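Ribosomal protein L11 methyltransferase (Lactobacillus delbrueckii subsp. bulgaricus ATCC BAA-365, PDB 3GRZ) probably trimethylates lysine side chains of ribosomal protein L11 with S-adenosylmethionine as methyl donor; this chain is its C-terminal, S-adenosylmethionine-binding methyltransferase part. Local coordinates at residues I6-I14 against H44-E55; S71-K80 against N102-I111. All coordinates share one frame; numbering follows the deposited sequence.

Interaction 1: residues I6-I14 against H44-E55; sequences INLSRHLAI and HQTTQLAMLGIE
Leu8 and Gln48, CA to CA 5.7 Å, are the nearest pair where strand 6-9 runs roughly along helix 44-55, the axes 8.7 Å apart at closest and inclined by 31°. Leu8 fills the middle: its branched end splits, CD1 lying 3.8 Å from Met51 CG and near CG2 of Thr47, a predicted S-adenosylmethionine-binding residue, while CD2 rests on Gln48 CB. With CG of Gln48 anti to the backbone N (chi1 -177°) and the chain extended beyond it, Gln48 runs past Leu8 in the opposite direction. Its NE2 gives Leu8 O a hydrogen bond of 2.9 Å (N-H...O 149°), in the carbonyl plane on a lone pair, and OE1 accepts from Arg56 NE of the second subunit. A leucine here would probably leave Leu8 O without this donor and that Arg56 without its acceptor. Towards the helix start, Ile6 CD1 sits over one face of the His44 ring, 4.3 Å from its centroid, a CH-pi contact. The Met51 chain, bent at chi2 and chi3, brings CE to 3.8 Å from Leu12 CD2. His11 ND1 and Glu55 OE2 are hydrogen-bonded to Glu55 and His11 of the second subunit, respectively. The helix packs against the hairpin of strands 6-9 and 12-16, helix 73-80 (Met51) and strand 177-185 (Leu49).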
ATOM      1  N   ILE B   6      13.883  -1.826   9.280  1.00 43.81           N
ATOM      2  CA  ILE B   6      13.265  -2.199   8.017  1.00 40.73           C
ATOM      3  C   ILE B   6      12.064  -1.280   7.847  1.00 40.39           C
ATOM      4  O   ILE B   6      11.033  -1.475   8.488  1.00 36.31           O
ATOM      5  CB  ILE B   6      12.814  -3.693   8.007  1.00 42.63           C
ATOM      6  CG1 ILE B   6      13.945  -4.635   8.445  1.00 46.40           C
ATOM      7  CG2 ILE B   6      12.240  -4.098   6.638  1.00 48.20           C
ATOM      8  CD1 ILE B   6      15.201  -4.594   7.586  1.00 56.98           C
ATOM      9  N   ASN B   7      12.213  -0.246   7.021  1.00 38.48           N
ATOM     10  CA  ASN B   7      11.080   0.616   6.671  1.00 46.94           C
ATOM     11  C   ASN B   7      10.125  -0.109   5.718  1.00 46.44           C
ATOM     12  O   ASN B   7      10.526  -0.518   4.635  1.00 54.28           O
ATOM     13  CB  ASN B   7      11.570   1.908   6.025  1.00 46.36           C
ATOM     14  CG  ASN B   7      12.113   2.885   7.026  1.00 47.46           C
ATOM     15  OD1 ASN B   7      11.450   3.228   8.009  1.00 46.09           O
ATOM     16  ND2 ASN B   7      13.319   3.362   6.780  1.00 53.65           N
ATOM     17  N   LEU B   8       8.879  -0.291   6.131  1.00 44.12           N
ATOM     18  CA  LEU B   8       7.899  -0.945   5.266  1.00 46.35           C
ATOM     19  C   LEU B   8       7.063   0.089   4.514  1.00 43.37           C
ATOM     20  O   LEU B   8       6.856  -0.026   3.305  1.00 46.57           O
ATOM     21  CB  LEU B   8       6.995  -1.884   6.069  1.00 44.67           C
ATOM     22  CG  LEU B   8       7.613  -3.194   6.573  1.00 48.57           C
ATOM     23  CD1 LEU B   8       6.591  -3.946   7.378  1.00 54.74           C
ATOM     24  CD2 LEU B   8       8.126  -4.062   5.440  1.00 48.60           C
ATOM     25  N   SER B   9       6.600   1.097   5.247  1.00 43.50           N
ATOM     26  CA  SER B   9       5.770   2.162   4.698  1.00 40.64           C
ATOM     27  C   SER B   9       5.917   3.419   5.538  1.00 41.71           C
ATOM     28  O   SER B   9       6.691   3.443   6.502  1.00 39.53           O
ATOM     29  CB  SER B   9       4.302   1.716   4.644  1.00 44.53           C
ATOM     30  OG  SER B   9       3.710   1.659   5.929  1.00 42.19           O
ATOM     31  N   ARG B  10       5.165   4.453   5.164  1.00 35.31           N
ATOM     32  CA  ARG B  10       5.002   5.670   5.941  1.00 35.07           C
ATOM     33  C   ARG B  10       4.559   5.407   7.389  1.00 35.72           C
ATOM     34  O   ARG B  10       4.933   6.145   8.313  1.00 35.77           O
ATOM     35  CB  ARG B  10       3.995   6.593   5.218  1.00 38.12           C
ATOM     36  CG  ARG B  10       3.454   7.796   6.008  1.00 38.09           C
ATOM     37  CD  ARG B  10       4.542   8.786   6.397  1.00 39.86           C
ATOM     38  NE  ARG B  10       4.075   9.912   7.211  1.00 35.33           N
ATOM     39  CZ  ARG B  10       3.789   9.846   8.512  1.00 42.81           C
ATOM     40  NH1 ARG B  10       3.917   8.706   9.184  1.00 40.45           N
ATOM     41  NH2 ARG B  10       3.376  10.930   9.152  1.00 38.49           N
ATOM     42  N   HIS B  11       3.767   4.361   7.582  1.00 34.72           N
ATOM     43  CA  HIS B  11       3.186   4.114   8.890  1.00 38.32           C
ATOM     44  C   HIS B  11       3.705   2.861   9.591  1.00 40.24           C
ATOM     45  O   HIS B  11       3.219   2.530  10.663  1.00 44.50           O
ATOM     46  CB  HIS B  11       1.661   4.081   8.783  1.00 41.53           C
ATOM     47  CG  HIS B  11       1.062   5.398   8.403  1.00 42.10           C
ATOM     48  ND1 HIS B  11       0.592   5.661   7.134  1.00 40.64           N
ATOM     49  CD2 HIS B  11       0.879   6.535   9.118  1.00 38.29           C
ATOM     50  CE1 HIS B  11       0.131   6.898   7.088  1.00 38.36           C
ATOM     51  NE2 HIS B  11       0.294   7.450   8.277  1.00 40.82           N
ATOM     52  N   LEU B  12       4.680   2.173   8.997  1.00 34.47           N
ATOM     53  CA  LEU B  12       5.234   0.973   9.613  1.00 37.65           C
ATOM     54  C   LEU B  12       6.723   0.770   9.352  1.00 38.85           C
ATOM     55  O   LEU B  12       7.166   0.769   8.200  1.00 37.11           O
ATOM     56  CB  LEU B  12       4.496  -0.257   9.110  1.00 40.58           C
ATOM     57  CG  LEU B  12       3.970  -1.151  10.216  1.00 57.49           C
ATOM     58  CD1 LEU B  12       2.458  -0.927  10.369  1.00 52.23           C
ATOM     59  CD2 LEU B  12       4.297  -2.588   9.871  1.00 58.38           C
ATOM     60  N   ALA B  13       7.481   0.590  10.435  1.00 32.23           N
ATOM     61  CA  ALA B  13       8.851   0.124  10.362  1.00 32.46           C
ATOM     62  C   ALA B  13       9.065  -1.041  11.335  1.00 32.73           C
ATOM     63  O   ALA B  13       8.363  -1.170  12.352  1.00 34.05           O
ATOM     64  CB  ALA B  13       9.852   1.287  10.630  1.00 33.73           C
ATOM     65  N   ILE B  14      10.001  -1.918  10.998  1.00 32.00           N
ATOM     66  CA  ILE B  14      10.328  -3.047  11.861  1.00 32.19           C
ATOM     67  C   ILE B  14      11.733  -2.829  12.395  1.00 38.32           C
ATOM     68  O   ILE B  14      12.640  -2.447  11.653  1.00 35.06           O
ATOM     69  CB  ILE B  14      10.267  -4.406  11.129  1.00 35.84           C
ATOM     70  CG1 ILE B  14       8.896  -4.648  10.506  1.00 37.49           C
ATOM     71  CG2 ILE B  14      10.605  -5.562  12.078  1.00 38.45           C
ATOM     72  CD1 ILE B  14       8.894  -5.866   9.590  1.00 46.63           C
ATOM     73  N   HIS B  44      11.293  -9.907   3.659  1.00 47.12           N
ATOM     74  CA  HIS B  44      10.915  -8.495   3.747  1.00 45.75           C
ATOM     75  C   HIS B  44       9.964  -8.050   2.647  1.00 40.49           C
ATOM     76  O   HIS B  44       9.015  -7.307   2.927  1.00 37.95           O
ATOM     77  CB  HIS B  44      12.154  -7.600   3.762  1.00 49.30           C
ATOM     78  CG  HIS B  44      13.117  -7.931   4.860  1.00 63.74           C
ATOM     79  ND1 HIS B  44      12.729  -8.058   6.177  1.00 70.80           N
ATOM     80  CD2 HIS B  44      14.450  -8.166   4.835  1.00 69.53           C
ATOM     81  CE1 HIS B  44      13.781  -8.359   6.916  1.00 75.93           C
ATOM     82  NE2 HIS B  44      14.839  -8.429   6.127  1.00 75.71           N
ATOM     83  N   GLN B  45      10.220  -8.509   1.417  1.00 39.86           N
ATOM     84  CA  GLN B  45       9.336  -8.262   0.278  1.00 37.99           C
ATOM     85  C   GLN B  45       7.910  -8.775   0.534  1.00 32.62           C
ATOM     86  O   GLN B  45       6.944  -8.047   0.319  1.00 30.59           O
ATOM     87  CB  GLN B  45       9.909  -8.841  -1.034  1.00 40.88           C
ATOM     88  CG  GLN B  45      10.555  -7.790  -1.969  1.00 50.39           C
ATOM     89  CD  GLN B  45      11.422  -8.373  -3.120  1.00 52.20           C
ATOM     90  OE1 GLN B  45      11.761  -9.569  -3.150  1.00 50.47           O
ATOM     91  NE2 GLN B  45      11.793  -7.501  -4.070  1.00 42.21           N
ATOM     92  N   THR B  46       7.781 -10.004   1.017  1.00 29.14           N
ATOM     93  CA  THR B  46       6.454 -10.600   1.168  1.00 33.57           C
ATOM     94  C   THR B  46       5.710  -9.983   2.342  1.00 37.66           C
ATOM     95  O   THR B  46       4.491  -9.801   2.276  1.00 35.04           O
ATOM     96  CB  THR B  46       6.500 -12.138   1.299  1.00 35.38           C
ATOM     97  OG1 THR B  46       7.223 -12.492   2.479  1.00 33.44           O
ATOM     98  CG2 THR B  46       7.174 -12.766   0.072  1.00 35.41           C
ATOM     99  N   THR B  47       6.458  -9.633   3.395  1.00 30.19           N
ATOM    100  CA  THR B  47       5.901  -8.910   4.527  1.00 28.14           C
ATOM    101  C   THR B  47       5.324  -7.571   4.059  1.00 26.66           C
ATOM    102  O   THR B  47       4.205  -7.244   4.408  1.00 26.66           O
ATOM    103  CB  THR B  47       6.958  -8.728   5.664  1.00 24.87           C
ATOM    104  OG1 THR B  47       7.266 -10.012   6.201  1.00 33.19           O
ATOM    105  CG2 THR B  47       6.444  -7.853   6.792  1.00 32.37           C
ATOM    106  N   GLN B  48       6.081  -6.817   3.258  1.00 29.71           N
ATOM    107  CA  GLN B  48       5.616  -5.526   2.758  1.00 29.04           C
ATOM    108  C   GLN B  48       4.340  -5.655   1.898  1.00 27.36           C
ATOM    109  O   GLN B  48       3.440  -4.840   2.025  1.00 25.56           O
ATOM    110  CB  GLN B  48       6.713  -4.821   1.958  1.00 35.54           C
ATOM    111  CG  GLN B  48       6.310  -3.420   1.476  1.00 37.77           C
ATOM    112  CD  GLN B  48       7.372  -2.757   0.632  1.00 36.12           C
ATOM    113  OE1 GLN B  48       7.641  -3.178  -0.498  1.00 39.47           O
ATOM    114  NE2 GLN B  48       7.996  -1.713   1.180  1.00 36.89           N
ATOM    115  N   LEU B  49       4.269  -6.671   1.035  1.00 27.06           N
ATOM    116  CA  LEU B  49       3.084  -6.859   0.176  1.00 29.60           C
ATOM    117  C   LEU B  49       1.849  -7.096   1.026  1.00 28.89           C
ATOM    118  O   LEU B  49       0.808  -6.443   0.834  1.00 29.42           O
ATOM    119  CB  LEU B  49       3.296  -7.991  -0.849  1.00 30.25           C
ATOM    120  CG  LEU B  49       4.467  -7.788  -1.835  1.00 34.74           C
ATOM    121  CD1 LEU B  49       4.516  -8.870  -2.902  1.00 32.16           C
ATOM    122  CD2 LEU B  49       4.436  -6.393  -2.464  1.00 32.81           C
ATOM    123  N   ALA B  50       1.976  -8.002   1.994  1.00 30.02           N
ATOM    124  CA  ALA B  50       0.886  -8.289   2.936  1.00 28.60           C
ATOM    125  C   ALA B  50       0.474  -7.031   3.715  1.00 26.90           C
ATOM    126  O   ALA B  50      -0.715  -6.716   3.799  1.00 29.02           O
ATOM    127  CB  ALA B  50       1.277  -9.425   3.885  1.00 29.64           C
ATOM    128  N   MET B  51       1.458  -6.284   4.223  1.00 30.92           N
ATOM    129  CA  MET B  51       1.196  -5.030   4.940  1.00 30.54           C
ATOM    130  C   MET B  51       0.467  -3.963   4.136  1.00 31.58           C
ATOM    131  O   MET B  51      -0.400  -3.270   4.680  1.00 35.11           O
ATOM    132  CB  MET B  51       2.492  -4.408   5.500  1.00 29.77           C
ATOM    133  CG  MET B  51       3.078  -5.132   6.687  1.00 41.93           C
ATOM    134  SD  MET B  51       1.944  -5.255   8.080  1.00 44.09           S
ATOM    135  CE  MET B  51       1.144  -3.629   8.057  1.00 43.75           C
ATOM    136  N   LEU B  52       0.833  -3.812   2.860  1.00 34.66           N
ATOM    137  CA  LEU B  52       0.144  -2.868   1.960  1.00 31.67           C
ATOM    138  C   LEU B  52      -1.315  -3.266   1.765  1.00 31.58           C
ATOM    139  O   LEU B  52      -2.193  -2.406   1.721  1.00 31.71           O
ATOM    140  CB  LEU B  52       0.852  -2.762   0.607  1.00 38.38           C
ATOM    141  CG  LEU B  52       2.236  -2.109   0.604  1.00 41.11           C
ATOM    142  CD1 LEU B  52       2.886  -2.159  -0.794  1.00 41.51           C
ATOM    143  CD2 LEU B  52       2.179  -0.679   1.140  1.00 36.90           C
ATOM    144  N   GLY B  53      -1.562  -4.568   1.663  1.00 31.13           N
ATOM    145  CA  GLY B  53      -2.930  -5.089   1.613  1.00 29.10           C
ATOM    146  C   GLY B  53      -3.730  -4.793   2.872  1.00 27.83           C
ATOM    147  O   GLY B  53      -4.928  -4.492   2.791  1.00 31.51           O
ATOM    148  N   ILE B  54      -3.084  -4.906   4.038  1.00 29.29           N
ATOM    149  CA  ILE B  54      -3.753  -4.635   5.317  1.00 29.63           C
ATOM    150  C   ILE B  54      -4.048  -3.141   5.438  1.00 29.50           C
ATOM    151  O   ILE B  54      -5.148  -2.744   5.839  1.00 28.96           O
ATOM    152  CB  ILE B  54      -2.936  -5.132   6.539  1.00 28.78           C
ATOM    153  CG1 ILE B  54      -2.738  -6.642   6.486  1.00 26.03           C
ATOM    154  CG2 ILE B  54      -3.631  -4.757   7.864  1.00 23.52           C
ATOM    155  CD1 ILE B  54      -1.720  -7.167   7.518  1.00 28.42           C
ATOM    156  N   GLU B  55      -3.077  -2.321   5.047  1.00 29.40           N
ATOM    157  CA  GLU B  55      -3.233  -0.865   5.049  1.00 31.89           C
ATOM    158  C   GLU B  55      -4.408  -0.441   4.148  1.00 34.65           C
ATOM    159  O   GLU B  55      -5.175   0.451   4.501  1.00 33.10           O
ATOM    160  CB  GLU B  55      -1.915  -0.198   4.607  1.00 40.84           C
ATOM    161  CG  GLU B  55      -1.980   1.308   4.312  1.00 43.14           C
ATOM    162  CD  GLU B  55      -2.033   2.171   5.566  1.00 48.35           C
ATOM    163  OE1 GLU B  55      -1.684   1.674   6.658  1.00 49.80           O
ATOM    164  OE2 GLU B  55      -2.425   3.357   5.462  1.00 47.75           O
TER

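Interaction 2: residues S71-K80 against N102-I111; sequences SGILAIAAHK and NAALNGIYDI
The glycine-rich turn and the helix that follows strand 63-67 in a Rossmann-like methyltransferase fold, where Gly72 and Ala75 fit a GxGxxA pattern, pack here against the end of helix 93-105 and the loop after it. Gly72 is the N-cap of helix 73-80, and its positive phi suits glycine. Just before it, Ser71 O accepts from Asn102 ND2 at 3.0 Å, an almost straight bond (178°) in both the carbonyl and the amide plane; Asn102 OD1 is held by Asp34 N. Ile76 wedges between the elements, CD1 3.6 Å from Ala103 N and CG2 3.9 Å from Ile108 CD1. The small Ala103 allows this close approach, while Ala75 CB meets Ile111 CD1 at 4.3 Å. A Schellman motif with Gly107 as C-prime residue ends the helix and turns Ile108 inward. CG of His79 stands anti to the backbone N (chi1 -176°), carrying the ring under Ile108, whose CG2 lies 3.8 Å from its centroid. Lys80 NZ is salt-bridged to Glu29; one water bridges it to Asn106 OD1, which also accepts from Arg32 N, and another to Asn106 O. The straight amide bond thus fixes the turn, whereas the weak His79 NE2 to Asp110 OD1 bond (2.8 Å, poorly angled) probably adds little at the rim.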
ATOM      1  N   SER B  71       6.357 -15.303  13.138  1.00 32.32           N
ATOM      2  CA  SER B  71       6.847 -14.389  14.165  1.00 30.17           C
ATOM      3  C   SER B  71       5.724 -13.559  14.803  1.00 30.13           C
ATOM      4  O   SER B  71       5.929 -12.923  15.846  1.00 29.07           O
ATOM      5  CB  SER B  71       7.852 -13.431  13.540  1.00 29.65           C
ATOM      6  OG  SER B  71       7.174 -12.534  12.680  1.00 31.91           O
ATOM      7  N   GLY B  72       4.563 -13.535  14.149  1.00 30.72           N
ATOM      8  CA  GLY B  72       3.415 -12.731  14.593  1.00 34.00           C
ATOM      9  C   GLY B  72       3.366 -11.334  14.001  1.00 28.31           C
ATOM     10  O   GLY B  72       2.486 -10.556  14.345  1.00 32.95           O
ATOM     11  N   ILE B  73       4.314 -11.008  13.115  1.00 27.87           N
ATOM     12  CA  ILE B  73       4.451  -9.642  12.571  1.00 32.26           C
ATOM     13  C   ILE B  73       3.120  -9.060  12.027  1.00 29.28           C
ATOM     14  O   ILE B  73       2.725  -7.952  12.405  1.00 29.15           O
ATOM     15  CB  ILE B  73       5.625  -9.540  11.513  1.00 32.56           C
ATOM     16  CG1 ILE B  73       5.740  -8.141  10.903  1.00 32.85           C
ATOM     17  CG2 ILE B  73       5.500 -10.579  10.385  1.00 26.71           C
ATOM     18  CD1 ILE B  73       6.152  -7.078  11.869  1.00 40.41           C
ATOM     19  N   LEU B  74       2.429  -9.828  11.180  1.00 25.57           N
ATOM     20  CA  LEU B  74       1.193  -9.348  10.566  1.00 29.43           C
ATOM     21  C   LEU B  74       0.039  -9.238  11.567  1.00 30.72           C
ATOM     22  O   LEU B  74      -0.747  -8.291  11.497  1.00 31.22           O
ATOM     23  CB  LEU B  74       0.803 -10.197   9.361  1.00 26.39           C
ATOM     24  CG  LEU B  74       1.804 -10.328   8.202  1.00 31.29           C
ATOM     25  CD1 LEU B  74       1.231 -11.215   7.108  1.00 29.19           C
ATOM     26  CD2 LEU B  74       2.228  -8.968   7.636  1.00 27.94           C
ATOM     27  N   ALA B  75      -0.041 -10.175  12.516  1.00 29.49           N
ATOM     28  CA  ALA B  75      -1.042 -10.090  13.594  1.00 31.02           C
ATOM     29  C   ALA B  75      -0.817  -8.824  14.418  1.00 26.76           C
ATOM     30  O   ALA B  75      -1.763  -8.103  14.731  1.00 27.76           O
ATOM     31  CB  ALA B  75      -0.996 -11.336  14.489  1.00 27.98           C
ATOM     32  N   ILE B  76       0.443  -8.545  14.733  1.00 26.89           N
ATOM     33  CA  ILE B  76       0.807  -7.348  15.503  1.00 28.23           C
ATOM     34  C   ILE B  76       0.479  -6.051  14.739  1.00 29.54           C
ATOM     35  O   ILE B  76      -0.082  -5.118  15.293  1.00 29.01           O
ATOM     36  CB  ILE B  76       2.308  -7.390  15.903  1.00 27.76           C
ATOM     37  CG1 ILE B  76       2.532  -8.496  16.947  1.00 24.66           C
ATOM     38  CG2 ILE B  76       2.803  -6.026  16.447  1.00 28.57           C
ATOM     39  CD1 ILE B  76       3.997  -8.978  17.019  1.00 35.08           C
ATOM     40  N   ALA B  77       0.842  -6.011  13.466  1.00 30.27           N
ATOM     41  CA  ALA B  77       0.559  -4.865  12.623  1.00 30.73           C
ATOM     42  C   ALA B  77      -0.937  -4.625  12.466  1.00 28.53           C
ATOM     43  O   ALA B  77      -1.388  -3.489  12.537  1.00 29.97           O
ATOM     44  CB  ALA B  77       1.184  -5.067  11.288  1.00 30.70           C
ATOM     45  N   ALA B  78      -1.700  -5.700  12.275  1.00 28.19           N
ATOM     46  CA  ALA B  78      -3.153  -5.592  12.194  1.00 29.92           C
ATOM     47  C   ALA B  78      -3.728  -4.993  13.471  1.00 29.89           C
ATOM     48  O   ALA B  78      -4.596  -4.120  13.402  1.00 31.68           O
ATOM     49  CB  ALA B  78      -3.784  -6.961  11.901  1.00 21.64           C
ATOM     50  N   HIS B  79      -3.223  -5.443  14.631  1.00 30.49           N
ATOM     51  CA  HIS B  79      -3.690  -4.938  15.937  1.00 27.51           C
ATOM     52  C   HIS B  79      -3.428  -3.438  16.047  1.00 30.40           C
ATOM     53  O   HIS B  79      -4.311  -2.669  16.437  1.00 30.15           O
ATOM     54  CB  HIS B  79      -3.020  -5.701  17.095  1.00 26.23           C
ATOM     55  CG  HIS B  79      -3.519  -5.314  18.451  1.00 33.56           C
ATOM     56  ND1 HIS B  79      -3.053  -4.208  19.132  1.00 33.15           N
ATOM     57  CD2 HIS B  79      -4.438  -5.893  19.259  1.00 31.33           C
ATOM     58  CE1 HIS B  79      -3.672  -4.115  20.294  1.00 30.16           C
ATOM     59  NE2 HIS B  79      -4.515  -5.126  20.398  1.00 37.74           N
ATOM     60  N   LYS B  80      -2.214  -3.031  15.695  1.00 28.90           N
ATOM     61  CA  LYS B  80      -1.817  -1.620  15.772  1.00 34.21           C
ATOM     62  C   LYS B  80      -2.612  -0.737  14.797  1.00 35.82           C
ATOM     63  O   LYS B  80      -2.912   0.422  15.101  1.00 32.66           O
ATOM     64  CB  LYS B  80      -0.322  -1.485  15.515  1.00 33.65           C
ATOM     65  CG  LYS B  80       0.516  -1.898  16.718  1.00 41.83           C
ATOM     66  CD  LYS B  80       1.917  -2.269  16.298  1.00 57.11           C
ATOM     67  CE  LYS B  80       2.855  -2.385  17.489  1.00 64.34           C
ATOM     68  NZ  LYS B  80       2.902  -1.149  18.316  1.00 57.61           N
ATOM     69  N   ASN B 102       6.903 -11.450  20.840  1.00 31.86           N
ATOM     70  CA  ASN B 102       6.958 -10.264  19.972  1.00 24.57           C
ATOM     71  C   ASN B 102       5.780  -9.319  20.230  1.00 26.35           C
ATOM     72  O   ASN B 102       5.978  -8.102  20.293  1.00 28.21           O
ATOM     73  CB  ASN B 102       7.066 -10.627  18.486  1.00 23.66           C
ATOM     74  CG  ASN B 102       8.443 -11.178  18.098  1.00 30.19           C
ATOM     75  OD1 ASN B 102       9.467 -10.781  18.650  1.00 32.13           O
ATOM     76  ND2 ASN B 102       8.464 -12.088  17.129  1.00 31.67           N
ATOM     77  N   ALA B 103       4.570  -9.859  20.432  1.00 28.83           N
ATOM     78  CA  ALA B 103       3.418  -8.988  20.801  1.00 32.26           C
ATOM     79  C   ALA B 103       3.714  -8.186  22.072  1.00 31.45           C
ATOM     80  O   ALA B 103       3.532  -6.957  22.107  1.00 30.07           O
ATOM     81  CB  ALA B 103       2.135  -9.790  20.965  1.00 28.85           C
ATOM     82  N   ALA B 104       4.201  -8.898  23.094  1.00 33.74           N
ATOM     83  CA  ALA B 104       4.535  -8.333  24.400  1.00 29.43           C
ATOM     84  C   ALA B 104       5.607  -7.250  24.305  1.00 28.38           C
ATOM     85  O   ALA B 104       5.515  -6.234  24.994  1.00 36.59           O
ATOM     86  CB  ALA B 104       4.977  -9.442  25.357  1.00 29.81           C
ATOM     87  N   LEU B 105       6.610  -7.456  23.445  1.00 29.82           N
ATOM     88  CA  LEU B 105       7.627  -6.413  23.177  1.00 31.00           C
ATOM     89  C   LEU B 105       7.010  -5.132  22.650  1.00 30.38           C
ATOM     90  O   LEU B 105       7.595  -4.047  22.767  1.00 32.70           O
ATOM     91  CB  LEU B 105       8.683  -6.890  22.172  1.00 32.64           C
ATOM     92  CG  LEU B 105       9.732  -7.913  22.619  1.00 38.90           C
ATOM     93  CD1 LEU B 105      10.470  -8.425  21.387  1.00 40.36           C
ATOM     94  CD2 LEU B 105      10.704  -7.338  23.693  1.00 32.01           C
ATOM     95  N   ASN B 106       5.827  -5.253  22.049  1.00 30.02           N
ATOM     96  CA  ASN B 106       5.146  -4.084  21.526  1.00 34.09           C
ATOM     97  C   ASN B 106       3.984  -3.640  22.407  1.00 35.85           C
ATOM     98  O   ASN B 106       3.173  -2.817  21.997  1.00 35.87           O
ATOM     99  CB  ASN B 106       4.723  -4.342  20.076  1.00 34.00           C
ATOM    100  CG  ASN B 106       5.921  -4.464  19.150  1.00 31.06           C
ATOM    101  OD1 ASN B 106       6.579  -3.474  18.843  1.00 33.56           O
ATOM    102  ND2 ASN B 106       6.233  -5.687  18.738  1.00 31.34           N
ATOM    103  N   GLY B 107       3.920  -4.203  23.616  1.00 36.99           N
ATOM    104  CA  GLY B 107       2.922  -3.839  24.620  1.00 36.59           C
ATOM    105  C   GLY B 107       1.532  -4.364  24.320  1.00 34.31           C
ATOM    106  O   GLY B 107       0.545  -3.769  24.743  1.00 36.16           O
ATOM    107  N   ILE B 108       1.460  -5.480  23.600  1.00 30.20           N
ATOM    108  CA  ILE B 108       0.192  -6.076  23.182  1.00 32.09           C
ATOM    109  C   ILE B 108       0.050  -7.425  23.852  1.00 31.07           C
ATOM    110  O   ILE B 108       0.917  -8.285  23.686  1.00 26.90           O
ATOM    111  CB  ILE B 108       0.112  -6.260  21.624  1.00 34.71           C
ATOM    112  CG1 ILE B 108       0.170  -4.906  20.903  1.00 30.11           C
ATOM    113  CG2 ILE B 108      -1.165  -7.007  21.213  1.00 32.28           C
ATOM    114  CD1 ILE B 108       0.500  -5.026  19.391  1.00 30.41           C
ATOM    115  N   TYR B 109      -1.052  -7.608  24.583  1.00 31.99           N
ATOM    116  CA  TYR B 109      -1.264  -8.811  25.403  1.00 33.54           C
ATOM    117  C   TYR B 109      -2.564  -9.529  25.060  1.00 37.03           C
ATOM    118  O   TYR B 109      -2.824 -10.620  25.568  1.00 38.23           O
ATOM    119  CB  TYR B 109      -1.161  -8.474  26.904  1.00 28.35           C
ATOM    120  CG  TYR B 109       0.200  -7.904  27.254  1.00 31.52           C
ATOM    121  CD1 TYR B 109       1.291  -8.753  27.486  1.00 27.57           C
ATOM    122  CD2 TYR B 109       0.417  -6.527  27.294  1.00 33.45           C
ATOM    123  CE1 TYR B 109       2.544  -8.244  27.770  1.00 26.76           C
ATOM    124  CE2 TYR B 109       1.686  -6.007  27.584  1.00 31.50           C
ATOM    125  CZ  TYR B 109       2.737  -6.876  27.813  1.00 30.31           C
ATOM    126  OH  TYR B 109       3.995  -6.387  28.093  1.00 32.73           O
ATOM    127  N   ASP B 110      -3.349  -8.934  24.154  1.00 38.28           N
ATOM    128  CA  ASP B 110      -4.671  -9.455  23.789  1.00 34.32           C
ATOM    129  C   ASP B 110      -4.814 -10.040  22.384  1.00 36.24           C
ATOM    130  O   ASP B 110      -5.930 -10.167  21.892  1.00 36.85           O
ATOM    131  CB  ASP B 110      -5.762  -8.390  24.017  1.00 35.67           C
ATOM    132  CG  ASP B 110      -5.589  -7.150  23.144  1.00 38.73           C
ATOM    133  OD1 ASP B 110      -4.578  -7.020  22.426  1.00 40.64           O
ATOM    134  OD2 ASP B 110      -6.472  -6.281  23.197  1.00 42.09           O
ATOM    135  N   ILE B 111      -3.708 -10.390  21.731  1.00 33.90           N
ATOM    136  CA  ILE B 111      -3.818 -11.166  20.496  1.00 31.84           C
ATOM    137  C   ILE B 111      -4.092 -12.627  20.856  1.00 34.44           C
ATOM    138  O   ILE B 111      -3.322 -13.232  21.603  1.00 31.32           O
ATOM    139  CB  ILE B 111      -2.566 -11.041  19.593  1.00 30.88           C
ATOM    140  CG1 ILE B 111      -2.508  -9.637  18.971  1.00 28.63           C
ATOM    141  CG2 ILE B 111      -2.597 -12.115  18.488  1.00 28.71           C
ATOM    142  CD1 ILE B 111      -1.221  -9.299  18.216  1.00 31.20           C
TER
HETATM  143  O   HOH W   1       5.407  -1.091  19.360  1.00 51.46           O
HETATM  144  O   HOH W   2       0.951  -1.385  20.092  1.00 56.11           O

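Interactions 1 and 2 meet directly: Met51 SD lies 3.3 Å from Ala77 CB and Ile14 CD1 packs on Ile73 CD1, so helix 73-80 shares one side with the 6-14/44-55 pair and turns another to 102-111. Both are partly buried, with aliphatic centres and polar margins. Interaction 1 joins the small N-terminal sheet to a helix carrying Thr47, a predicted S-adenosylmethionine-binding residue, and several of its residues also meet the second subunit. Interaction 2 joins helix 73-80 to the end of helix 93-105 and the loop after it, and no other chain of the assembly touches it; its polar edge relies instead on waters and on residues of strand 29-33.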